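Local structure of galectin 2 (Gallus gallus, 2YMZ) at residues T16-F30 with L116-E130. The protein probably binds carbohydrates as a galectin, a lectin that pairs with a second copy of itself. Sequence-based numbering, arbitrary orientation.
With SO4 (sulfate ion), chain I.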
ATOM      1  N   THR A  16      -8.463  12.113   3.183  1.00 21.91           N
ATOM      2  CA  THR A  16      -7.456  12.133   4.271  1.00 23.68           C
ATOM      3  C   THR A  16      -6.698  10.838   4.005  1.00 21.40           C
ATOM      4  O   THR A  16      -7.306   9.829   3.630  1.00 21.29           O
ATOM      5  CB  THR A  16      -8.095  12.008   5.653  1.00 27.39           C
ATOM      6  OG1 THR A  16      -8.880  13.167   5.890  1.00 30.56           O
ATOM      7  CG2 THR A  16      -7.043  12.032   6.767  1.00 28.58           C
ATOM      8  N   MET A  17      -5.368  10.865   4.142  1.00 18.45           N
ATOM      9  CA  MET A  17      -4.556   9.654   4.005  1.00 18.45           C
ATOM     10  C   MET A  17      -3.616   9.609   5.214  1.00 20.28           C
ATOM     11  O   MET A  17      -3.053  10.653   5.628  1.00 20.73           O
ATOM     12  CB  MET A  17      -3.738   9.787   2.733  1.00 20.39           C
ATOM     13  CG  MET A  17      -2.877   8.594   2.410  1.00 23.65           C
ATOM     14  SD  MET A  17      -2.039   8.958   0.803  1.00 25.96           S
ATOM     15  CE  MET A  17      -3.392   8.806  -0.387  1.00 28.51           C
ATOM     16  N   LYS A  18      -3.533   8.429   5.844  1.00 18.78           N
ATOM     17  CA  LYS A  18      -2.742   8.242   7.071  1.00 18.79           C
ATOM     18  C   LYS A  18      -1.676   7.233   6.694  1.00 20.37           C
ATOM     19  O   LYS A  18      -1.981   6.110   6.224  1.00 18.66           O
ATOM     20  CB  LYS A  18      -3.669   7.759   8.217  1.00 19.66           C
ATOM     21  CG  LYS A  18      -4.672   8.886   8.531  1.00 29.46           C
ATOM     22  CD  LYS A  18      -5.800   8.434   9.481  1.00 34.96           C
ATOM     23  CE  LYS A  18      -7.064   9.282   9.253  1.00 39.66           C
ATOM     24  NZ  LYS A  18      -8.197   8.767  10.071  1.00 44.24           N
ATOM     25  N   ILE A  19      -0.399   7.646   6.826  1.00 16.28           N
ATOM     26  CA  ILE A  19       0.700   6.792   6.442  1.00 18.29           C
ATOM     27  C   ILE A  19       1.566   6.641   7.690  1.00 18.66           C
ATOM     28  O   ILE A  19       2.105   7.630   8.167  1.00 19.05           O
ATOM     29  CB  ILE A  19       1.519   7.467   5.325  1.00 23.11           C
ATOM     30  CG1 ILE A  19       0.695   7.454   4.022  1.00 22.15           C
ATOM     31  CG2 ILE A  19       2.829   6.677   5.044  1.00 21.97           C
ATOM     32  CD1 ILE A  19       1.197   8.388   2.927  1.00 25.67           C
ATOM     33  N   LYS A  20       1.759   5.439   8.169  1.00 18.42           N
ATOM     34  CA  LYS A  20       2.677   5.231   9.290  1.00 18.95           C
ATOM     35  C   LYS A  20       3.725   4.348   8.834  1.00 17.07           C
ATOM     36  O   LYS A  20       3.491   3.412   8.058  1.00 15.69           O
ATOM     37  CB  LYS A  20       2.063   4.480  10.488  1.00 22.86           C
ATOM     38  CG  LYS A  20       0.960   5.167  11.205  1.00 31.46           C
ATOM     39  CD  LYS A  20       0.582   4.245  12.402  1.00 31.54           C
ATOM     40  CE  LYS A  20       1.418   4.556  13.616  1.00 32.89           C
ATOM     41  NZ  LYS A  20       0.741   3.960  14.847  1.00 29.18           N
ATOM     42  N   GLY A  21       4.953   4.549   9.327  1.00 15.33           N
ATOM     43  CA  GLY A  21       5.973   3.631   8.905  1.00 16.28           C
ATOM     44  C   GLY A  21       7.274   3.883   9.610  1.00 16.97           C
ATOM     45  O   GLY A  21       7.354   4.799  10.472  1.00 20.10           O
ATOM     46  N   HIS A  22       8.218   2.999   9.331  1.00 16.87           N
ATOM     47  CA  HIS A  22       9.534   3.026   9.988  1.00 17.14           C
ATOM     48  C   HIS A  22      10.604   3.746   9.119  1.00 16.92           C
ATOM     49  O   HIS A  22      10.853   3.352   7.987  1.00 18.44           O
ATOM     50  CB  HIS A  22       9.953   1.588  10.235  1.00 19.23           C
ATOM     51  CG  HIS A  22      11.262   1.503  10.969  1.00 26.74           C
ATOM     52  ND1 HIS A  22      11.385   1.736  12.321  1.00 31.72           N
ATOM     53  CD2 HIS A  22      12.510   1.282  10.507  1.00 26.83           C
ATOM     54  CE1 HIS A  22      12.667   1.642  12.662  1.00 27.22           C
ATOM     55  NE2 HIS A  22      13.366   1.376  11.581  1.00 31.00           N
ATOM     56  N   ILE A  23      11.278   4.739   9.705  1.00 16.48           N
ATOM     57  CA  ILE A  23      12.370   5.437   8.979  1.00 17.26           C
ATOM     58  C   ILE A  23      13.620   4.629   9.282  1.00 19.95           C
ATOM     59  O   ILE A  23      13.891   4.380  10.417  1.00 19.05           O
ATOM     60  CB  ILE A  23      12.512   6.869   9.502  1.00 18.45           C
ATOM     61  CG1 ILE A  23      11.203   7.669   9.156  1.00 16.70           C
ATOM     62  CG2 ILE A  23      13.717   7.592   8.842  1.00 16.75           C
ATOM     63  CD1 ILE A  23      11.082   9.026   9.851  1.00 19.96           C
ATOM     64  N   SER A  24      14.353   4.256   8.241  1.00 23.02           N
ATOM     65  CA  SER A  24      15.552   3.411   8.345  1.00 24.86           C
ATOM     66  C   SER A  24      16.567   4.134   9.261  1.00 25.05           C
ATOM     67  O   SER A  24      16.681   5.377   9.283  1.00 21.96           O
ATOM     68  CB  SER A  24      16.167   3.166   6.941  1.00 30.09           C
ATOM     69  OG  SER A  24      15.208   2.606   6.008  1.00 35.48           O
ATOM     70  N   GLU A  25      17.340   3.333  10.005  1.00 26.55           N
ATOM     71  CA  GLU A  25      18.361   3.873  10.898  1.00 27.76           C
ATOM     72  C   GLU A  25      19.413   4.638  10.071  1.00 26.97           C
ATOM     73  O   GLU A  25      20.011   5.626  10.537  1.00 28.29           O
ATOM     74  CB  GLU A  25      19.015   2.687  11.688  1.00 35.62           C
ATOM     75  CG  GLU A  25      19.842   3.141  12.876  1.00 49.77           C
ATOM     76  CD  GLU A  25      19.006   3.762  13.997  1.00 57.96           C
ATOM     77  OE1 GLU A  25      18.143   3.054  14.582  1.00 64.10           O
ATOM     78  OE2 GLU A  25      19.220   4.963  14.309  1.00 62.92           O
ATOM     79  N   ASP A  26      19.583   4.183   8.836  1.00 25.68           N
ATOM     80  CA  ASP A  26      20.538   4.764   7.889  1.00 31.42           C
ATOM     81  C   ASP A  26      19.899   5.677   6.841  1.00 27.72           C
ATOM     82  O   ASP A  26      20.580   6.091   5.928  1.00 25.16           O
ATOM     83  CB  ASP A  26      21.253   3.650   7.126  1.00 36.72           C
ATOM     84  CG  ASP A  26      22.128   2.834   8.027  1.00 52.48           C
ATOM     85  OD1 ASP A  26      22.740   3.424   8.956  1.00 55.23           O
ATOM     86  OD2 ASP A  26      22.173   1.601   7.859  1.00 59.71           O
ATOM     87  N   ALA A  27      18.612   6.033   7.002  1.00 24.76           N
ATOM     88  CA  ALA A  27      17.964   6.882   6.013  1.00 25.19           C
ATOM     89  C   ALA A  27      18.695   8.150   5.797  1.00 24.47           C
ATOM     90  O   ALA A  27      19.061   8.791   6.780  1.00 25.13           O
ATOM     91  CB  ALA A  27      16.516   7.248   6.437  1.00 23.39           C
ATOM     92  N   GLU A  28      18.775   8.624   4.531  1.00 19.33           N
ATOM     93  CA  GLU A  28      19.107  10.015   4.345  1.00 21.25           C
ATOM     94  C   GLU A  28      17.874  10.783   3.932  1.00 17.23           C
ATOM     95  O   GLU A  28      17.891  11.944   4.046  1.00 17.07           O
ATOM     96  CB  GLU A  28      20.177  10.290   3.263  1.00 26.24           C
ATOM     97  CG  GLU A  28      21.589   9.955   3.810  1.00 33.35           C
ATOM     98  CD  GLU A  28      22.748  10.439   2.931  1.00 39.07           C
ATOM     99  OE1 GLU A  28      22.573  11.239   1.945  1.00 34.06           O
ATOM    100  OE2 GLU A  28      23.888  10.007   3.257  1.00 41.78           O
ATOM    101  N   SER A  29      16.855  10.103   3.359  1.00 18.38           N
ATOM    102  CA  SER A  29      15.635  10.850   3.029  1.00 16.48           C
ATOM    103  C   SER A  29      14.533   9.832   2.690  1.00 17.27           C
ATOM    104  O   SER A  29      14.814   8.653   2.580  1.00 18.16           O
ATOM    105  CB  SER A  29      15.875  11.742   1.791  1.00 20.44           C
ATOM    106  OG  SER A  29      15.932  10.962   0.646  1.00 24.28           O
ATOM    107  N   PHE A  30      13.275  10.290   2.580  1.00 17.12           N
ATOM    108  CA  PHE A  30      12.259   9.389   2.042  1.00 18.00           C
ATOM    109  C   PHE A  30      11.271  10.341   1.335  1.00 16.21           C
ATOM    110  O   PHE A  30      11.326  11.555   1.517  1.00 15.96           O
ATOM    111  CB  PHE A  30      11.594   8.522   3.142  1.00 18.15           C
ATOM    112  CG  PHE A  30      10.819   9.316   4.179  1.00 17.29           C
ATOM    113  CD1 PHE A  30       9.424   9.566   4.022  1.00 20.12           C
ATOM    114  CD2 PHE A  30      11.460   9.696   5.367  1.00 20.88           C
ATOM    115  CE1 PHE A  30       8.721  10.183   5.050  1.00 22.64           C
ATOM    116  CE2 PHE A  30      10.773  10.366   6.338  1.00 19.97           C
ATOM    117  CZ  PHE A  30       9.393  10.628   6.186  1.00 21.21           C
ATOM    118  N   LEU A 116      -0.048   6.806  -5.947  1.00 18.12           N
ATOM    119  CA  LEU A 116       0.829   7.092  -4.792  1.00 17.21           C
ATOM    120  C   LEU A 116       2.099   6.225  -4.909  1.00 18.01           C
ATOM    121  O   LEU A 116       2.032   5.046  -5.220  1.00 19.04           O
ATOM    122  CB  LEU A 116       0.077   6.634  -3.520  1.00 19.86           C
ATOM    123  CG  LEU A 116       0.805   6.468  -2.155  1.00 21.05           C
ATOM    124  CD1 LEU A 116       1.437   7.762  -1.643  1.00 22.95           C
ATOM    125  CD2 LEU A 116      -0.199   5.909  -1.117  1.00 21.41           C
ATOM    126  N   ASN A 117       3.272   6.772  -4.547  1.00 16.03           N
ATOM    127  CA  ASN A 117       4.370   5.871  -4.318  1.00 16.67           C
ATOM    128  C   ASN A 117       5.142   6.437  -3.095  1.00 16.45           C
ATOM    129  O   ASN A 117       4.941   7.608  -2.692  1.00 17.50           O
ATOM    130  CB  ASN A 117       5.234   5.641  -5.569  1.00 20.39           C
ATOM    131  CG  ASN A 117       6.152   6.784  -5.914  1.00 23.99           C
ATOM    132  OD1 ASN A 117       6.758   7.403  -5.044  1.00 26.13           O
ATOM    133  ND2 ASN A 117       6.346   7.011  -7.226  1.00 24.46           N
ATOM    134  N   ILE A 118       5.828   5.521  -2.420  1.00 17.63           N
ATOM    135  CA  ILE A 118       6.636   5.956  -1.283  1.00 18.21           C
ATOM    136  C   ILE A 118       8.012   5.405  -1.612  1.00 20.90           C
ATOM    137  O   ILE A 118       8.113   4.237  -1.974  1.00 24.84           O
ATOM    138  CB  ILE A 118       6.038   5.416   0.031  1.00 18.03           C
ATOM    139  CG1 ILE A 118       4.785   6.226   0.318  1.00 20.08           C
ATOM    140  CG2 ILE A 118       7.019   5.874   1.162  1.00 19.76           C
ATOM    141  CD1 ILE A 118       3.846   5.743   1.390  1.00 24.11           C
ATOM    142  N   LEU A 119       9.067   6.232  -1.508  1.00 21.29           N
ATOM    143  CA  LEU A 119      10.419   5.822  -1.946  1.00 22.26           C
ATOM    144  C   LEU A 119      11.400   6.168  -0.808  1.00 21.05           C
ATOM    145  O   LEU A 119      11.100   7.072   0.028  1.00 19.60           O
ATOM    146  CB  LEU A 119      10.878   6.666  -3.147  1.00 25.49           C
ATOM    147  CG  LEU A 119      10.000   6.723  -4.431  1.00 30.92           C
ATOM    148  CD1 LEU A 119      10.687   7.428  -5.600  1.00 34.85           C
ATOM    149  CD2 LEU A 119       9.665   5.309  -4.822  1.00 29.69           C
ATOM    150  N   GLY A 120      12.530   5.478  -0.776  1.00 19.50           N
ATOM    151  CA  GLY A 120      13.613   5.954   0.109  1.00 18.78           C
ATOM    152  C   GLY A 120      13.551   5.180   1.408  1.00 20.19           C
ATOM    153  O   GLY A 120      13.100   4.071   1.433  1.00 21.00           O
ATOM    154  N   GLY A 121      14.015   5.765   2.520  1.00 21.23           N
ATOM    155  CA  GLY A 121      14.250   4.936   3.725  1.00 25.30           C
ATOM    156  C   GLY A 121      13.032   4.979   4.623  1.00 25.62           C
ATOM    157  O   GLY A 121      13.096   5.509   5.726  1.00 24.28           O
ATOM    158  N   PHE A 122      11.889   4.491   4.123  1.00 22.40           N
ATOM    159  CA  PHE A 122      10.655   4.517   4.853  1.00 19.91           C
ATOM    160  C   PHE A 122       9.911   3.215   4.507  1.00 22.31           C
ATOM    161  O   PHE A 122       9.655   2.963   3.328  1.00 25.85           O
ATOM    162  CB  PHE A 122       9.828   5.760   4.485  1.00 20.83           C
ATOM    163  CG  PHE A 122       8.609   5.949   5.305  1.00 22.25           C
ATOM    164  CD1 PHE A 122       7.416   5.317   4.974  1.00 21.97           C
ATOM    165  CD2 PHE A 122       8.632   6.762   6.460  1.00 21.58           C
ATOM    166  CE1 PHE A 122       6.287   5.488   5.736  1.00 23.46           C
ATOM    167  CE2 PHE A 122       7.479   6.957   7.218  1.00 23.06           C
ATOM    168  CZ  PHE A 122       6.303   6.320   6.885  1.00 25.02           C
ATOM    169  N   LYS A 123       9.671   2.363   5.502  1.00 19.23           N
ATOM    170  CA  LYS A 123       8.971   1.083   5.292  1.00 21.61           C
ATOM    171  C   LYS A 123       7.551   1.282   5.840  1.00 18.86           C
ATOM    172  O   LYS A 123       7.387   1.483   7.041  1.00 17.15           O
ATOM    173  CB  LYS A 123       9.566  -0.125   6.069  1.00 26.78           C
ATOM    174  CG  LYS A 123      11.051  -0.424   5.906  1.00 40.64           C
ATOM    175  CD  LYS A 123      11.465  -1.131   4.617  1.00 48.04           C
ATOM    176  CE  LYS A 123      12.894  -0.732   4.187  1.00 52.81           C
ATOM    177  NZ  LYS A 123      13.931  -1.583   4.820  1.00 54.64           N
ATOM    178  N   VAL A 124       6.523   1.213   4.978  1.00 18.02           N
ATOM    179  CA  VAL A 124       5.160   1.446   5.421  1.00 18.21           C
ATOM    180  C   VAL A 124       4.677   0.324   6.356  1.00 18.42           C
ATOM    181  O   VAL A 124       4.801  -0.867   6.055  1.00 21.41           O
ATOM    182  CB  VAL A 124       4.193   1.574   4.185  1.00 20.60           C
ATOM    183  CG1 VAL A 124       2.729   1.669   4.631  1.00 21.46           C
ATOM    184  CG2 VAL A 124       4.612   2.812   3.367  1.00 20.63           C
ATOM    185  N   THR A 125       4.186   0.683   7.526  1.00 17.52           N
ATOM    186  CA  THR A 125       3.525  -0.310   8.371  1.00 18.44           C
ATOM    187  C   THR A 125       2.004  -0.180   8.467  1.00 17.92           C
ATOM    188  O   THR A 125       1.345  -1.164   8.743  1.00 17.21           O
ATOM    189  CB  THR A 125       4.113  -0.297   9.819  1.00 21.90           C
ATOM    190  OG1 THR A 125       3.940   0.965  10.332  1.00 21.32           O
ATOM    191  CG2 THR A 125       5.601  -0.531   9.816  1.00 24.49           C
ATOM    192  N   SER A 126       1.435   0.987   8.204  1.00 17.30           N
ATOM    193  CA  SER A 126      -0.047   1.123   8.194  1.00 18.74           C
ATOM    194  C   SER A 126      -0.366   2.180   7.123  1.00 19.36           C
ATOM    195  O   SER A 126       0.391   3.155   6.966  1.00 19.74           O
ATOM    196  CB  SER A 126      -0.487   1.666   9.583  1.00 18.43           C
ATOM    197  OG  SER A 126      -1.884   1.736   9.730  1.00 30.69           O
ATOM    198  N   PHE A 127      -1.478   2.010   6.398  1.00 16.88           N
ATOM    199  CA  PHE A 127      -1.884   2.988   5.390  1.00 15.41           C
ATOM    200  C   PHE A 127      -3.405   3.025   5.467  1.00 16.00           C
ATOM    201  O   PHE A 127      -4.020   1.973   5.505  1.00 17.87           O
ATOM    202  CB  PHE A 127      -1.426   2.504   4.015  1.00 17.13           C
ATOM    203  CG  PHE A 127      -2.092   3.207   2.876  1.00 18.59           C
ATOM    204  CD1 PHE A 127      -1.630   4.466   2.455  1.00 21.11           C
ATOM    205  CD2 PHE A 127      -3.184   2.598   2.217  1.00 21.90           C
ATOM    206  CE1 PHE A 127      -2.299   5.138   1.388  1.00 24.43           C
ATOM    207  CE2 PHE A 127      -3.820   3.261   1.188  1.00 25.80           C
ATOM    208  CZ  PHE A 127      -3.358   4.504   0.756  1.00 25.48           C
ATOM    209  N   LYS A 128      -3.981   4.222   5.443  1.00 14.78           N
ATOM    210  CA  LYS A 128      -5.443   4.260   5.406  1.00 15.95           C
ATOM    211  C   LYS A 128      -5.812   5.448   4.558  1.00 19.21           C
ATOM    212  O   LYS A 128      -5.180   6.477   4.654  1.00 19.46           O
ATOM    213  CB  LYS A 128      -5.957   4.474   6.817  1.00 17.86           C
ATOM    214  CG  LYS A 128      -7.510   4.590   6.914  1.00 29.16           C
ATOM    215  CD  LYS A 128      -7.927   4.448   8.388  1.00 33.85           C
ATOM    216  CE  LYS A 128      -9.355   4.907   8.666  1.00 41.54           C
ATOM    217  NZ  LYS A 128     -10.329   3.829   8.398  1.00 40.46           N
ATOM    218  N   VAL A 129      -6.836   5.287   3.698  1.00 17.63           N
ATOM    219  CA  VAL A 129      -7.257   6.424   2.857  1.00 18.34           C
ATOM    220  C   VAL A 129      -8.805   6.475   2.908  1.00 20.15           C
ATOM    221  O   VAL A 129      -9.450   5.415   2.880  1.00 20.39           O
ATOM    222  CB  VAL A 129      -6.671   6.268   1.420  1.00 20.36           C
ATOM    223  CG1 VAL A 129      -7.054   4.944   0.702  1.00 20.94           C
ATOM    224  CG2 VAL A 129      -6.994   7.448   0.516  1.00 20.87           C
ATOM    225  N   GLU A 130      -9.336   7.686   2.955  1.00 22.47           N
ATOM    226  CA  GLU A 130     -10.807   7.872   2.893  1.00 26.88           C
ATOM    227  C   GLU A 130     -11.091   9.169   2.213  1.00 33.47           C
ATOM    228  O   GLU A 130     -10.154   9.917   1.915  1.00 28.06           O
ATOM    229  CB  GLU A 130     -11.375   7.859   4.301  1.00 29.59           C
ATOM    230  CG  GLU A 130     -10.823   8.945   5.186  1.00 32.37           C
ATOM    231  CD  GLU A 130     -11.206   8.833   6.671  1.00 41.09           C
ATOM    232  OE1 GLU A 130     -11.391   7.704   7.221  1.00 39.49           O
ATOM    233  OE2 GLU A 130     -11.353   9.926   7.298  1.00 43.97           O
ATOM    234  OXT GLU A 130     -12.254   9.455   1.919  1.00 29.87           O
TER
HETATM  235  S   SO4 I1132      16.308  -0.504   9.099  1.00 75.21           S
HETATM  236  O1  SO4 I1132      16.439  -1.907   9.554  1.00 73.81           O
HETATM  237  O2  SO4 I1132      14.933  -0.350   8.540  1.00 81.86           O
HETATM  238  O3  SO4 I1132      17.287  -0.206   8.024  1.00 74.51           O
HETATM  239  O4  SO4 I1132      16.538   0.390  10.262  1.00 55.45           O
HETATM  240  O   HOH W   1      -7.553   8.220   6.324  1.00 30.32           O
HETATM  241  O   HOH W   2     -11.391  12.394   5.703  1.00 36.67           O
HETATM  242  O   HOH W   3      -2.384   4.352   8.937  1.00 27.77           O
HETATM  243  O   HOH W   4     -10.176  10.604   9.451  1.00 46.10           O
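Strands 16-23 and 122-129 run antiparallel, joined by paired backbone hydrogen bonds at Lys18 with Lys128 and His22 with Lys123; the bond from Lys20 N to Ser126 O is almost straight (178°). A classic bulge interrupts the ladder: Lys20 O accepts from Thr125 N (2.9 Å) and Ser126 N (3.2 Å), both arriving from one face of its carbonyl plane. Beyond the strand ends, Gly121 N gives a bond to Ser29 O, and Ser24 N reaches Gly121 O from above the carbonyl plane.

Among the apolar contacts, Phe122 CD2 sits over the centre of the Phe30 ring in an offset stack (centroids 4.7 Å apart, planes at 29°). With CG anti to its backbone N (chi1 -173°), the Phe122 ring packs directly on the Gly21 backbone, CZ 3.3 Å from Gly21 N. Ile19 CG2 touches Phe122 CE1 (3.7 Å) and meets Ile118 CD1 tip to tip, while Met17 SD lies at the edge of the Phe127 ring in a Met-aromatic contact.

At the chain's C-terminal end, Lys18 NZ and Glu130 OE2 stand 4.4 Å apart, too far for a direct salt bridge, and are linked by a water; another joins Thr16 OG1 to the same carboxylate oxygen.

Ser126 to Lys128 continue the ladder into the second subunit. The apolar side chains fill the space between two antiparallel sheets, the galectin beta-sandwich, here with its terminal strand at the dimer interface.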